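Local coordinates for protein probable transcriptional regulator, AsnC family (PDB 2DJW) that is a stand-alone RAM-domain protein of the Lrp/AsnC family, which lacks a DNA-binding domain of its own and probably binds a small effector, at the interface of chains A and B. Residues are numbered along the deposited sequence; one frame, centred on the assembly and turned at random. Chains: chain A/B, probable transcriptional regulator, AsnC family.

The interface of chains A and B. Residues chain A 53, 57-58; chain B 75-76, 78.
A:Asp53, in helix 52-60, points its carboxylate at the outstretched side chain of B:Arg76, which comes from the end of strand 66-77. The two side chains run obliquely past each other, with the carboxylate and guanidinium planes 58° apart, and they do not form the flat, two-pronged pairing seen in many arginine-carboxylate bridges. OD2 of A:Asp53 lies 3.4 Å from the terminal nitrogen NH1 of B:Arg76, a long salt bridge whose pull is probably mainly electrostatic. The other carboxylate oxygen, OD1, sits against the aliphatic part of the same arginine, 3.5 Å from its CD. With CG anti to the backbone N (chi1 -159°) and the chain extended from CG to NE, B:Arg76 carries its guanidinium past the carboxylate. Within chain B, CE1 of B:Tyr78 lies over one face of this guanidinium towards its rim, which probably limits how far the group can swing. A:Gln58 reaches in from the next helical turn; its OE1 is 3.7 Å from NH1 of B:Arg76, and its amide plane is steeply turned against the guanidinium. Beside the ion pair, nearer the start of the helix, the ring of B:Phe75 meets the helix with its CD1-CE1 side, CE1 packing 3.8 Å from CA of A:Asp53. The hydroxyl OG1 of A:Thr57 lies at the edge of this ring, in its plane, 3.7 Å from CE1. That hydroxyl also gives a weak hydrogen bond to OD1 of A:Asp53, which may help to steady the carboxylate from the side away from the arginine. Replacing A:Asp53 by an alanine is likely to leave the B:Arg76 guanidinium without this charged mate, A:Thr57 OG1 without this acceptor and the arginine CD without its packing partner. The small helix-to-strand patch, with its symmetry twin, joins two copies within the deposited ten-chain assembly and may contribute to the oligomerisation typical of RAM domains.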
loop_
_atom_site.group_PDB
_atom_site.type_symbol
_atom_site.label_atom_id
_atom_site.label_comp_id
_atom_site.label_asym_id
_atom_site.label_seq_id
_atom_site.Cartn_x
_atom_site.Cartn_y
_atom_site.Cartn_z
ATOM N N ASP A 53 -7.211 23.742 -12.312
ATOM C CA ASP A 53 -8.602 23.700 -11.871
ATOM C C ASP A 53 -9.556 23.496 -13.061
ATOM O O ASP A 53 -10.477 22.670 -12.999
ATOM C CB ASP A 53 -8.976 24.972 -11.108
ATOM C CG ASP A 53 -10.239 24.799 -10.255
ATOM O OD1 ASP A 53 -10.283 23.888 -9.395
ATOM O OD2 ASP A 53 -11.185 25.585 -10.436
ATOM N N THR A 57 -10.422 19.723 -12.013
ATOM C CA THR A 57 -11.602 19.841 -11.146
ATOM C C THR A 57 -12.904 20.141 -11.908
ATOM O O THR A 57 -13.934 19.575 -11.604
ATOM C CB THR A 57 -11.397 20.881 -10.030
ATOM O OG1 THR A 57 -10.124 20.679 -9.413
ATOM C CG2 THR A 57 -12.499 20.781 -8.956
ATOM N N GLN A 58 -12.848 21.035 -12.888
ATOM C CA GLN A 58 -14.049 21.404 -13.635
ATOM C C GLN A 58 -14.157 20.571 -14.894
ATOM O O GLN A 58 -15.233 20.456 -15.474
ATOM C CB GLN A 58 -14.071 22.900 -14.011
ATOM C CG GLN A 58 -13.589 23.910 -12.948
ATOM C CD GLN A 58 -14.406 23.939 -11.651
ATOM O OE1 GLN A 58 -13.935 24.455 -10.632
ATOM N NE2 GLN A 58 -15.629 23.395 -11.683
ATOM N N PHE B 75 -3.027 24.236 -6.333
ATOM C CA PHE B 75 -3.319 24.898 -7.617
ATOM C C PHE B 75 -4.595 25.730 -7.573
ATOM O O PHE B 75 -4.979 26.335 -8.577
ATOM C CB PHE B 75 -3.342 23.906 -8.797
ATOM C CG PHE B 75 -4.388 22.806 -8.684
ATOM C CD1 PHE B 75 -5.681 22.994 -9.165
ATOM C CD2 PHE B 75 -4.062 21.578 -8.149
ATOM C CE1 PHE B 75 -6.629 21.983 -9.084
ATOM C CE2 PHE B 75 -4.996 20.570 -8.072
ATOM C CZ PHE B 75 -6.284 20.768 -8.531
ATOM N N ARG B 76 -5.238 25.755 -6.403
ATOM C CA ARG B 76 -6.403 26.591 -6.154
ATOM C C ARG B 76 -6.649 26.843 -4.676
ATOM O O ARG B 76 -6.802 25.910 -3.889
ATOM C CB ARG B 76 -7.664 26.005 -6.777
ATOM C CG ARG B 76 -8.729 27.060 -6.981
ATOM C CD ARG B 76 -10.080 26.446 -6.972
ATOM N NE ARG B 76 -11.137 27.455 -6.995
ATOM C CZ ARG B 76 -12.421 27.179 -7.211
ATOM N NH1 ARG B 76 -12.800 25.920 -7.441
ATOM N NH2 ARG B 76 -13.320 28.156 -7.213
ATOM N N TYR B 78 -9.010 28.486 -1.624
ATOM C CA TYR B 78 -10.392 28.841 -1.285
ATOM C C TYR B 78 -10.365 29.798 -0.123
ATOM O O TYR B 78 -10.373 29.365 1.025
ATOM C CB TYR B 78 -11.230 27.616 -0.951
ATOM C CG TYR B 78 -11.316 26.633 -2.085
ATOM C CD1 TYR B 78 -12.354 26.701 -3.008
ATOM C CD2 TYR B 78 -10.344 25.634 -2.248
ATOM C CE1 TYR B 78 -12.431 25.800 -4.058
ATOM C CE2 TYR B 78 -10.414 24.736 -3.300
ATOM C CZ TYR B 78 -11.460 24.819 -4.196
ATOM O OH TYR B 78 -11.545 23.924 -5.249
#